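Putative endonuclease/exonuclease/phosphatase family protein (Bacteroides thetaiotaomicron, PDB 3MPR) probably acts as a metal-dependent nuclease of the DNase I-like endonuclease/exonuclease/phosphatase family, perhaps with RNA exonuclease activity. Local coordinates at residues A[120-125]-A[137-142]; A[172-177]-A[234-239]; A[197-202]-A[224-229]; A[101-106]-A[156-161]. One frame throughout, in Å; residues are numbered along the deposited sequence. Where two conformers were deposited one is given.

Interaction 1: A[120-125]-A[137-142]; sequences RICSWG and LFFNLH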
# COMPACT_ATOMS: atom_id res chain seq x y z
N ARG A 120 18.69 -17.56 -19.10
CA ARG A 120 17.57 -17.08 -18.27
C ARG A 120 17.18 -18.22 -17.36
O ARG A 120 17.10 -19.37 -17.79
CB ARG A 120 16.39 -16.69 -19.16
CG ARG A 120 16.74 -15.65 -20.22
CD ARG A 120 16.98 -14.28 -19.61
NE ARG A 120 17.27 -13.27 -20.62
CZ ARG A 120 17.22 -11.95 -20.41
NH1 ARG A 120 16.90 -11.47 -19.22
NH2 ARG A 120 17.49 -11.11 -21.41
N ILE A 121 16.95 -17.92 -16.09
CA ILE A 121 16.74 -18.96 -15.10
C ILE A 121 15.37 -18.81 -14.45
O ILE A 121 14.88 -17.70 -14.24
CB ILE A 121 17.87 -18.95 -14.04
CG1 ILE A 121 17.92 -20.27 -13.26
CG2 ILE A 121 17.73 -17.75 -13.09
CD1 ILE A 121 19.06 -20.35 -12.25
N CYS A 122 14.74 -19.95 -14.18
CA CYS A 122 13.53 -20.00 -13.38
C CYS A 122 13.87 -20.73 -12.09
O CYS A 122 14.39 -21.85 -12.13
CB CYS A 122 12.41 -20.73 -14.13
SG CYS A 122 10.92 -20.96 -13.16
N SER A 123 13.62 -20.08 -10.96
CA SER A 123 13.84 -20.69 -9.66
C SER A 123 12.48 -20.98 -9.03
O SER A 123 11.51 -20.25 -9.24
CB SER A 123 14.65 -19.78 -8.74
OG SER A 123 15.92 -19.50 -9.30
N TRP A 124 12.41 -22.04 -8.23
CA TRP A 124 11.13 -22.44 -7.68
C TRP A 124 11.32 -23.05 -6.31
O TRP A 124 12.42 -23.48 -5.94
CB TRP A 124 10.44 -23.43 -8.63
CG TRP A 124 11.27 -24.69 -8.84
CD1 TRP A 124 12.24 -24.91 -9.78
CD2 TRP A 124 11.21 -25.88 -8.04
NE1 TRP A 124 12.78 -26.17 -9.62
CE2 TRP A 124 12.15 -26.79 -8.57
CE3 TRP A 124 10.43 -26.27 -6.95
CZ2 TRP A 124 12.35 -28.05 -8.02
CZ3 TRP A 124 10.62 -27.53 -6.41
CH2 TRP A 124 11.58 -28.41 -6.94
N GLY A 125 10.23 -23.08 -5.56
CA GLY A 125 10.19 -23.78 -4.31
C GLY A 125 8.84 -24.45 -4.16
O GLY A 125 7.82 -23.89 -4.58
N LEU A 137 3.40 -24.81 -5.19
CA LEU A 137 4.63 -24.48 -5.90
C LEU A 137 4.65 -22.99 -6.18
O LEU A 137 3.63 -22.39 -6.50
CB LEU A 137 4.70 -25.23 -7.24
CG LEU A 137 4.78 -26.75 -7.14
CD1 LEU A 137 4.57 -27.40 -8.52
CD2 LEU A 137 6.14 -27.12 -6.54
N PHE A 138 5.83 -22.39 -6.06
CA PHE A 138 6.02 -20.98 -6.39
C PHE A 138 7.19 -20.89 -7.37
O PHE A 138 8.30 -21.28 -7.03
CB PHE A 138 6.35 -20.20 -5.12
CG PHE A 138 6.24 -18.70 -5.25
CD1 PHE A 138 7.23 -17.97 -5.90
CD2 PHE A 138 5.19 -18.02 -4.66
CE1 PHE A 138 7.14 -16.59 -6.00
CE2 PHE A 138 5.10 -16.64 -4.76
CZ PHE A 138 6.06 -15.92 -5.43
N PHE A 139 6.93 -20.39 -8.59
CA PHE A 139 7.95 -20.25 -9.62
C PHE A 139 8.23 -18.79 -9.86
O PHE A 139 7.32 -17.98 -9.77
CB PHE A 139 7.44 -20.82 -10.95
CG PHE A 139 7.25 -22.31 -10.95
CD1 PHE A 139 6.10 -22.88 -10.46
CD2 PHE A 139 8.24 -23.14 -11.48
CE1 PHE A 139 5.94 -24.27 -10.48
CE2 PHE A 139 8.07 -24.51 -11.51
CZ PHE A 139 6.93 -25.07 -11.01
N ASN A 140 9.47 -18.45 -10.24
CA ASN A 140 9.83 -17.07 -10.51
C ASN A 140 10.87 -17.03 -11.63
O ASN A 140 11.78 -17.84 -11.65
CB ASN A 140 10.37 -16.44 -9.23
CG ASN A 140 10.81 -15.01 -9.41
OD1 ASN A 140 10.08 -14.19 -9.99
ND2 ASN A 140 12.00 -14.69 -8.91
N LEU A 141 10.73 -16.09 -12.56
CA LEU A 141 11.63 -16.05 -13.71
C LEU A 141 11.78 -14.64 -14.28
O LEU A 141 11.10 -13.71 -13.86
CB LEU A 141 11.17 -17.02 -14.82
CG LEU A 141 9.77 -16.83 -15.43
CD1 LEU A 141 9.71 -15.63 -16.38
CD2 LEU A 141 9.35 -18.08 -16.18
N HIS A 142 12.69 -14.52 -15.24
CA HIS A 142 12.91 -13.28 -15.97
C HIS A 142 13.19 -13.70 -17.40
O HIS A 142 14.21 -14.32 -17.68
CB HIS A 142 14.11 -12.53 -15.38
CG HIS A 142 14.34 -11.19 -15.99
ND1 HIS A 142 15.26 -10.29 -15.50
CD2 HIS A 142 13.77 -10.59 -17.07
CE1 HIS A 142 15.24 -9.19 -16.24
NE2 HIS A 142 14.35 -9.35 -17.20
O HOH W 1 16.95 -14.75 -15.92

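Interaction 2: A[172-177]-A[234-239]; sequences PAILTG and PSFHVK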
# COMPACT_ATOMS: atom_id res chain seq x y z
N PRO A 172 -1.05 -26.86 -6.54
CA PRO A 172 -1.36 -25.54 -7.11
C PRO A 172 -0.08 -24.75 -7.28
O PRO A 172 0.85 -24.95 -6.50
CB PRO A 172 -2.24 -24.88 -6.04
CG PRO A 172 -2.63 -25.97 -5.10
CD PRO A 172 -1.56 -27.00 -5.16
N ALA A 173 -0.03 -23.87 -8.27
CA ALA A 173 1.18 -23.12 -8.54
C ALA A 173 0.93 -21.62 -8.63
O ALA A 173 -0.16 -21.18 -8.99
CB ALA A 173 1.83 -23.61 -9.84
N ILE A 174 1.96 -20.87 -8.27
CA ILE A 174 2.00 -19.43 -8.42
C ILE A 174 3.25 -19.16 -9.22
O ILE A 174 4.31 -19.69 -8.90
CB ILE A 174 2.13 -18.75 -7.05
CG1 ILE A 174 0.92 -19.10 -6.18
CG2 ILE A 174 2.35 -17.23 -7.23
CD1 ILE A 174 1.03 -18.65 -4.71
N LEU A 175 3.13 -18.33 -10.25
CA LEU A 175 4.26 -17.97 -11.13
C LEU A 175 4.41 -16.45 -11.20
O LEU A 175 3.48 -15.77 -11.63
CB LEU A 175 4.02 -18.52 -12.55
CG LEU A 175 4.92 -17.98 -13.68
CD1 LEU A 175 6.36 -18.38 -13.48
CD2 LEU A 175 4.41 -18.47 -15.05
N THR A 176 5.56 -15.93 -10.76
CA THR A 176 5.84 -14.49 -10.83
C THR A 176 6.99 -14.26 -11.79
O THR A 176 7.68 -15.19 -12.18
CB THR A 176 6.29 -13.92 -9.45
OG1 THR A 176 7.49 -14.58 -9.01
CG2 THR A 176 5.20 -14.12 -8.40
N GLY A 177 7.23 -13.01 -12.17
CA GLY A 177 8.41 -12.74 -12.96
C GLY A 177 8.35 -11.46 -13.74
O GLY A 177 7.33 -10.78 -13.75
N PRO A 234 -5.99 -22.00 -11.47
CA PRO A 234 -7.36 -21.52 -11.30
C PRO A 234 -7.97 -21.95 -9.97
O PRO A 234 -9.00 -21.43 -9.57
CB PRO A 234 -8.13 -22.18 -12.46
CG PRO A 234 -7.07 -22.71 -13.39
CD PRO A 234 -5.84 -22.95 -12.58
N SER A 235 -7.32 -22.88 -9.27
CA SER A 235 -7.80 -23.32 -7.96
C SER A 235 -7.63 -22.25 -6.88
O SER A 235 -8.31 -22.29 -5.84
CB SER A 235 -7.12 -24.63 -7.54
OG SER A 235 -5.72 -24.50 -7.59
N PHE A 236 -6.74 -21.29 -7.11
CA PHE A 236 -6.65 -20.14 -6.21
C PHE A 236 -7.78 -19.17 -6.46
O PHE A 236 -8.17 -18.92 -7.60
CB PHE A 236 -5.34 -19.36 -6.39
CG PHE A 236 -4.15 -20.00 -5.80
CD1 PHE A 236 -3.91 -19.93 -4.43
CD2 PHE A 236 -3.23 -20.66 -6.61
CE1 PHE A 236 -2.78 -20.51 -3.88
CE2 PHE A 236 -2.10 -21.25 -6.06
CZ PHE A 236 -1.87 -21.17 -4.70
N HIS A 237 -8.30 -18.58 -5.39
CA HIS A 237 -9.18 -17.43 -5.57
C HIS A 237 -8.35 -16.16 -5.44
O HIS A 237 -7.65 -15.97 -4.44
CB HIS A 237 -10.29 -17.42 -4.53
CG HIS A 237 -11.27 -16.31 -4.74
ND1 HIS A 237 -12.14 -16.29 -5.82
CD2 HIS A 237 -11.49 -15.17 -4.06
CE1 HIS A 237 -12.86 -15.18 -5.77
NE2 HIS A 237 -12.49 -14.49 -4.71
N VAL A 238 -8.42 -15.29 -6.44
CA VAL A 238 -7.61 -14.08 -6.44
C VAL A 238 -8.47 -12.96 -5.86
O VAL A 238 -9.42 -12.50 -6.49
CB VAL A 238 -7.11 -13.71 -7.85
CG1 VAL A 238 -6.25 -12.45 -7.79
CG2 VAL A 238 -6.30 -14.87 -8.47
N LYS A 239 -8.14 -12.54 -4.64
CA LYS A 239 -8.92 -11.53 -3.94
C LYS A 239 -8.60 -10.12 -4.45
O LYS A 239 -9.50 -9.32 -4.71
CB LYS A 239 -8.64 -11.60 -2.43
CG LYS A 239 -8.92 -12.96 -1.80
CD LYS A 239 -10.40 -13.15 -1.49
CE LYS A 239 -10.85 -12.21 -0.38
NZ LYS A 239 -12.28 -12.42 -0.03

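Interaction 3: A[197-202]-A[224-229]; sequences LCDSYE and ESRIDH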
# COMPACT_ATOMS: atom_id res chain seq x y z
N LEU A 197 -3.28 -21.55 -16.32
CA LEU A 197 -2.99 -20.48 -15.34
C LEU A 197 -3.92 -19.31 -15.60
O LEU A 197 -4.43 -19.15 -16.70
CB LEU A 197 -1.56 -19.97 -15.49
CG LEU A 197 -0.42 -20.92 -15.10
CD1 LEU A 197 0.93 -20.44 -15.65
CD2 LEU A 197 -0.37 -21.08 -13.58
N CYS A 198 -4.10 -18.47 -14.57
CA CYS A 198 -4.90 -17.25 -14.66
C CYS A 198 -4.04 -16.04 -14.37
O CYS A 198 -3.20 -16.08 -13.48
CB CYS A 198 -6.03 -17.30 -13.63
SG CYS A 198 -7.12 -18.74 -13.87
N ASP A 199 -4.27 -14.95 -15.10
CA ASP A 199 -3.63 -13.68 -14.80
C ASP A 199 -4.35 -13.03 -13.61
O ASP A 199 -5.55 -12.77 -13.68
CB ASP A 199 -3.75 -12.76 -16.03
CG ASP A 199 -3.03 -11.45 -15.85
OD1 ASP A 199 -2.52 -11.19 -14.73
OD2 ASP A 199 -2.97 -10.68 -16.83
N SER A 200 -3.64 -12.78 -12.51
CA SER A 200 -4.22 -12.14 -11.33
C SER A 200 -4.86 -10.79 -11.67
O SER A 200 -5.81 -10.37 -11.03
CB SER A 200 -3.16 -11.90 -10.24
OG SER A 200 -2.64 -13.11 -9.70
N TYR A 201 -4.28 -10.10 -12.64
CA TYR A 201 -4.85 -8.82 -13.07
C TYR A 201 -6.28 -9.01 -13.55
O TYR A 201 -7.17 -8.20 -13.26
CB TYR A 201 -4.01 -8.19 -14.18
CG TYR A 201 -4.63 -6.94 -14.76
CD1 TYR A 201 -5.50 -7.01 -15.85
CD2 TYR A 201 -4.37 -5.68 -14.21
CE1 TYR A 201 -6.09 -5.86 -16.39
CE2 TYR A 201 -4.95 -4.53 -14.75
CZ TYR A 201 -5.80 -4.63 -15.83
OH TYR A 201 -6.38 -3.50 -16.35
N GLU A 202 -6.50 -10.09 -14.29
CA GLU A 202 -7.81 -10.34 -14.88
C GLU A 202 -8.77 -10.99 -13.90
O GLU A 202 -9.97 -10.71 -13.93
CB GLU A 202 -7.70 -11.20 -16.15
CG GLU A 202 -6.86 -10.59 -17.26
CD GLU A 202 -7.52 -9.38 -17.93
OE1 GLU A 202 -8.72 -9.13 -17.70
OE2 GLU A 202 -6.82 -8.68 -18.68
N GLU A 224 -0.35 1.30 -20.01
CA GLU A 224 -1.25 0.20 -19.71
C GLU A 224 -0.57 -1.15 -19.95
O GLU A 224 -1.18 -2.20 -19.77
CB GLU A 224 -2.54 0.30 -20.53
CG GLU A 224 -3.43 1.47 -20.13
CD GLU A 224 -4.76 1.48 -20.87
OE1 GLU A 224 -4.76 1.79 -22.08
OE2 GLU A 224 -5.80 1.18 -20.24
N SER A 225 0.69 -1.13 -20.38
CA SER A 225 1.43 -2.38 -20.55
C SER A 225 1.76 -2.97 -19.18
O SER A 225 2.21 -2.26 -18.30
CB SER A 225 2.74 -2.15 -21.32
OG SER A 225 2.48 -1.88 -22.69
N ARG A 226 1.55 -4.27 -19.03
CA ARG A 226 2.00 -4.99 -17.85
C ARG A 226 3.03 -6.02 -18.33
O ARG A 226 2.74 -6.84 -19.20
CB ARG A 226 0.82 -5.69 -17.16
CG ARG A 226 -0.41 -4.77 -16.95
CD ARG A 226 -1.52 -5.46 -16.16
NE ARG A 226 -1.92 -6.74 -16.72
CZ ARG A 226 -2.76 -6.90 -17.74
NH1 ARG A 226 -3.32 -5.85 -18.32
NH2 ARG A 226 -3.05 -8.12 -18.17
N ILE A 227 4.26 -5.93 -17.81
CA ILE A 227 5.27 -6.91 -18.19
C ILE A 227 5.70 -7.77 -17.00
O ILE A 227 6.40 -8.79 -17.16
CB ILE A 227 6.48 -6.24 -18.89
CG1 ILE A 227 7.26 -5.34 -17.92
CG2 ILE A 227 6.02 -5.47 -20.13
CD1 ILE A 227 8.54 -4.77 -18.54
N ASP A 228 5.27 -7.37 -15.81
CA ASP A 228 5.48 -8.17 -14.62
C ASP A 228 4.12 -8.74 -14.25
O ASP A 228 3.16 -7.99 -14.10
CB ASP A 228 6.00 -7.27 -13.49
CG ASP A 228 7.27 -6.55 -13.89
OD1 ASP A 228 7.20 -5.36 -14.29
OD2 ASP A 228 8.34 -7.19 -13.83
N HIS A 229 4.04 -10.07 -14.12
CA HIS A 229 2.76 -10.71 -13.89
C HIS A 229 2.85 -11.65 -12.71
O HIS A 229 3.94 -12.12 -12.35
CB HIS A 229 2.35 -11.57 -15.10
CG HIS A 229 2.30 -10.83 -16.40
ND1 HIS A 229 1.37 -9.84 -16.66
CD2 HIS A 229 3.04 -10.95 -17.52
CE1 HIS A 229 1.56 -9.38 -17.88
NE2 HIS A 229 2.57 -10.04 -18.43
O HOH W 2 -0.74 -8.84 -15.42
O HOH W 3 -5.12 -6.20 -20.26
O HOH W 4 -5.10 -9.11 -20.66

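Interaction 4: A[101-106]-A[156-161]; sequences FWLSET and FLVQEK. With ACY (acetic acid), chain F.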
# COMPACT_ATOMS: atom_id res chain seq x y z
N PHE A 101 15.80 -24.20 -12.97
CA PHE A 101 16.04 -24.71 -14.31
C PHE A 101 16.22 -23.54 -15.28
O PHE A 101 15.61 -22.48 -15.09
CB PHE A 101 14.91 -25.67 -14.76
CG PHE A 101 13.52 -25.07 -14.73
CD1 PHE A 101 12.74 -25.13 -13.58
CD2 PHE A 101 12.96 -24.49 -15.86
CE1 PHE A 101 11.46 -24.60 -13.55
CE2 PHE A 101 11.69 -23.95 -15.85
CZ PHE A 101 10.93 -24.01 -14.69
N TRP A 102 17.06 -23.73 -16.29
CA TRP A 102 17.25 -22.69 -17.31
C TRP A 102 16.17 -22.80 -18.37
O TRP A 102 15.67 -23.88 -18.65
CB TRP A 102 18.66 -22.77 -17.91
CG TRP A 102 19.67 -22.16 -16.98
CD1 TRP A 102 20.18 -20.90 -17.03
CD2 TRP A 102 20.24 -22.77 -15.82
NE1 TRP A 102 21.04 -20.69 -15.99
CE2 TRP A 102 21.09 -21.83 -15.22
CE3 TRP A 102 20.11 -24.03 -15.22
CZ2 TRP A 102 21.82 -22.10 -14.06
CZ3 TRP A 102 20.84 -24.31 -14.07
CH2 TRP A 102 21.68 -23.34 -13.51
N LEU A 103 15.80 -21.66 -18.94
CA LEU A 103 14.75 -21.63 -19.95
C LEU A 103 15.39 -21.91 -21.30
O LEU A 103 15.71 -21.00 -22.06
CB LEU A 103 14.04 -20.27 -19.92
CG LEU A 103 13.47 -19.92 -18.54
CD1 LEU A 103 12.85 -18.52 -18.52
CD2 LEU A 103 12.44 -20.98 -18.09
N SER A 104 15.60 -23.19 -21.58
CA SER A 104 16.28 -23.61 -22.79
C SER A 104 15.96 -25.06 -23.12
O SER A 104 15.22 -25.73 -22.40
CB SER A 104 17.79 -23.45 -22.63
OG SER A 104 18.32 -24.44 -21.76
N GLU A 105 16.54 -25.54 -24.23
CA GLU A 105 16.40 -26.93 -24.63
C GLU A 105 17.12 -27.86 -23.66
O GLU A 105 16.87 -29.07 -23.66
CB GLU A 105 16.96 -27.14 -26.04
CG GLU A 105 16.33 -26.28 -27.12
CD GLU A 105 17.03 -24.94 -27.30
OE1 GLU A 105 17.48 -24.35 -26.29
OE2 GLU A 105 17.14 -24.49 -28.45
N THR A 106 18.02 -27.30 -22.86
CA THR A 106 18.76 -28.07 -21.86
C THR A 106 18.64 -27.41 -20.49
O THR A 106 19.58 -26.76 -20.02
CB THR A 106 20.25 -28.17 -22.25
OG1 THR A 106 20.80 -26.85 -22.34
CG2 THR A 106 20.41 -28.88 -23.60
N PHE A 156 5.79 -22.82 -22.15
CA PHE A 156 5.36 -24.22 -22.13
C PHE A 156 6.27 -25.13 -21.29
O PHE A 156 5.80 -26.08 -20.68
CB PHE A 156 5.16 -24.75 -23.55
CG PHE A 156 3.98 -24.12 -24.24
CD1 PHE A 156 2.69 -24.40 -23.80
CD2 PHE A 156 4.16 -23.23 -25.27
CE1 PHE A 156 1.61 -23.81 -24.41
CE2 PHE A 156 3.08 -22.63 -25.88
CZ PHE A 156 1.80 -22.92 -25.46
N LEU A 157 7.56 -24.81 -21.24
CA LEU A 157 8.48 -25.55 -20.37
C LEU A 157 8.10 -25.33 -18.91
O LEU A 157 8.11 -26.25 -18.09
CB LEU A 157 9.91 -25.09 -20.61
CG LEU A 157 10.96 -25.48 -19.57
CD1 LEU A 157 11.08 -27.00 -19.45
CD2 LEU A 157 12.31 -24.85 -19.90
N VAL A 158 7.75 -24.09 -18.56
CA VAL A 158 7.33 -23.83 -17.20
C VAL A 158 6.08 -24.64 -16.85
O VAL A 158 6.01 -25.25 -15.79
CB VAL A 158 7.15 -22.32 -16.93
CG1 VAL A 158 6.43 -22.10 -15.62
CG2 VAL A 158 8.51 -21.64 -16.92
N GLN A 159 5.12 -24.68 -17.77
CA GLN A 159 3.92 -25.46 -17.52
C GLN A 159 4.24 -26.97 -17.41
O GLN A 159 3.63 -27.68 -16.63
CB GLN A 159 2.87 -25.17 -18.60
CG GLN A 159 2.36 -23.73 -18.52
CD GLN A 159 1.61 -23.29 -19.75
OE1 GLN A 159 2.02 -22.35 -20.44
NE2 GLN A 159 0.49 -23.94 -20.03
N GLU A 160 5.21 -27.46 -18.17
CA GLU A 160 5.62 -28.86 -17.98
C GLU A 160 6.23 -29.10 -16.59
O GLU A 160 5.94 -30.10 -15.94
CB GLU A 160 6.56 -29.31 -19.09
CG GLU A 160 5.88 -29.44 -20.45
CD GLU A 160 4.75 -30.48 -20.46
OE1 GLU A 160 5.04 -31.69 -20.44
OE2 GLU A 160 3.56 -30.07 -20.47
N LYS A 161 7.08 -28.17 -16.14
CA LYS A 161 7.67 -28.28 -14.81
C LYS A 161 6.64 -28.17 -13.69
O LYS A 161 6.80 -28.78 -12.64
CB LYS A 161 8.79 -27.23 -14.62
CG LYS A 161 10.04 -27.50 -15.46
CD LYS A 161 10.81 -28.73 -14.96
CE LYS A 161 11.92 -29.12 -15.94
NZ LYS A 161 12.74 -30.27 -15.47
C ACY F . 15.46 -31.57 -16.50
O ACY F . 15.06 -32.33 -15.58
OXT ACY F . 14.78 -30.70 -17.11
CH3 ACY F . 16.89 -31.70 -16.92

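Interaction 1: A[120-125]-A[137-142]
Trp-124 and Phe-139, a non-hydrogen-bonded pair of an antiparallel beta hairpin, lie side by side and point the same way from one face of the sheet. Their rings meet obliquely, the planes 34° apart, and the closest touch is made by Trp-124 CB on Phe-139 CD2 (3.6 Å). Cys-122, two residues before Trp-124 on the same face, has SG anti to its backbone N (chi1 175°). Cys-122 SG meets the Phe-139 ring at its edge, in the ring plane, 3.8 Å from CD2. An alanine in place of Phe-139 would probably open a gap beside Trp-124 CB and take away the ring edge that Cys-122 SG meets within the hairpin. On either side of this pair the backbones are joined by paired hydrogen bonds: Ser-123 N to Asn-140 O is 3.0 Å, and Phe-138 N to Gly-125 O is 2.9 Å. Beyond the regular pairing, Arg-120 crosses His-142 obliquely and sets NH1 3.8 Å above the centre of the imidazole, while its NE is salt-bridged to Asp-144. A water there bridges Ile-121 N and His-142 O. The imidazole also lies close to Glu-51, seen to bind magnesium in this protein, though no metal is bound to this chain. Strand 93-102 flanks the hairpin beyond 121-129 and strand 173-178 beyond 135-142, while helix 148-164 covers the face of Phe-139 and Leu-141 through Met-162 and Val-158.

Interaction 2: A[172-177]-A[234-239]
Phe-236 carries this contact, reaching from the segment 234-239 to the start of strand 173-178 with the CE2 and CZ end of its ring, which is met by three successive residues. Pro-172 brings CB to 3.6 Å from Phe-236 CE2. The carbonyl oxygen of Ala-173 comes to 3.5 Å from the same CE2, a van der Waals approach to a ring carbon. Ile-174, whose side chain crosses that of Phe-236 at about a right angle, completes the group: its CG1 is 3.7 Å from Phe-236 CE2, and its CD1 lies 3.8 Å from Phe-236 CZ. CG1 of Ile-174 is anti to the carbonyl carbon (chi1 -61°), beside the backbone N, and CD1 continues the chain extended (chi2 172°), which brings both atoms to the aromatic ring. The packing bridges the two sheets of the DNase I-like alpha/beta sandwich, strand 173-178 of one meeting the residues that lead into strand 237-243 of the other. Phe-289, on strand 283-289, meets the Phe-236 ring edge-to-face and also touches Pro-172, while Leu-287 of that strand packs on Ile-174. The looser side lies at Ser-235, which is partly exposed and touches by one atom, OG, at 3.8 Å from Pro-172 CB. Past Phe-236 the two segments diverge, and the side chains of His-237 and Lys-239 are exposed to solvent. His-237 turns to a different partner, its NE2 hydrogen-bonded to Asp-205 OD2.

Interaction 3: A[197-202]-A[224-229]
Arg-226 lies flat on the ring of Tyr-201, a cation-pi stack beside the capped start of helix 200-203, where Asp-199 is the N-cap. The ring and guanidinium planes are 3° apart, and Arg-226 CZ stands 3.6 Å from the Tyr-201 ring centroid. The chain bends at chi3 (-53°), which places NE, and chi4 (-82°) then carries CZ over the ring, with Arg-226 CD adding a CH-pi contact to the same face. Salt bridges form the second set. Asp-199 and Arg-226 meet tip to tip, NH2 donating to Asp-199 OD2 at 2.9 Å, nearly in line with the C-O bond; that oxygen is also bonded to Tyr-188 OH. Glu-202 OE2 makes a long salt bridge to the same NH2. An alanine in place of Arg-226 would probably leave Asp-199 without its charged mate and uncover this face of Tyr-201. Water-mediated bonds complete the network: one water accepts from Arg-226 NE and lies within bonding distance of Asp-199 OD1 and 2.6 Å from His-229 ND1, while another accepts from Arg-226 NH1 at 2.7 Å. The cap itself ties these groups to the helix end, Tyr-201 N donating to Asp-199 OD1 at 2.9 Å from above the carboxylate plane.

Interaction 4: A[101-106]-A[156-161]
Lys-161 lays its aliphatic stem over one face of the Phe-101 ring, where helix 148-164 packs on the end of strand 93-102, an outermost strand of its sheet in this alpha/beta sandwich. The CG of Lys-161 lies 3.8 Å from the Phe-101 ring centroid, 14° off the ring normal, in a CH-pi contact; the two side chains slide past each other in opposite directions. Val-158 meets the same ring at its edge, CG2 to Phe-101 CZ being 4.1 Å, and Leu-157 approaches it obliquely through CG. Leu-157 also sets CD2 3.7 Å from Trp-102 O, against the backbone as the strand ends. Leu-103 extends the apolar patch, its CD2 4.2 Å from Val-158 CG2. Phe-101 CG stands between the backbone N and the carbonyl carbon (chi1 57°), and the ring beyond it reaches the helix. In the next shell, Cys-122 and Phe-139 of the neighbouring strands touch Phe-101, and Leu-141 packs on Val-158. Leu-103 is the centre of an inverse gamma turn, and the chain then folds into an ST turn in which Thr-106 N donates to Ser-104 OG at 3.1 Å; that hydroxyl is also bonded to Ser-111. At its far end the lysine is salt-bridged to Glu-164 and donates to an acetic acid molecule, probably from the crystallisation liquor, with Lys-161 NZ 2.7 Å from ACY OXT.

In the fold
From the N terminus, 101-106 opens the first long loop, which interaction 4 closes when helix 148-164 returns to the end of strand 93-102. Interaction 1 is a shorter closure within that loop, the hairpin of strands 121-129 and 135-142, and its first strand pairs with 93-102. The next strand, 173-178, lies beside 135-142 and opens the span closed by interaction 2 at 234-239. Interaction 3 falls wholly within this second span, linking 197-202 to 224-229. The two nests follow one another without crossing. Interactions 1, 3 and 4 all bear on the six-stranded sheet, whereas interaction 2 ties it to the sheet facing it.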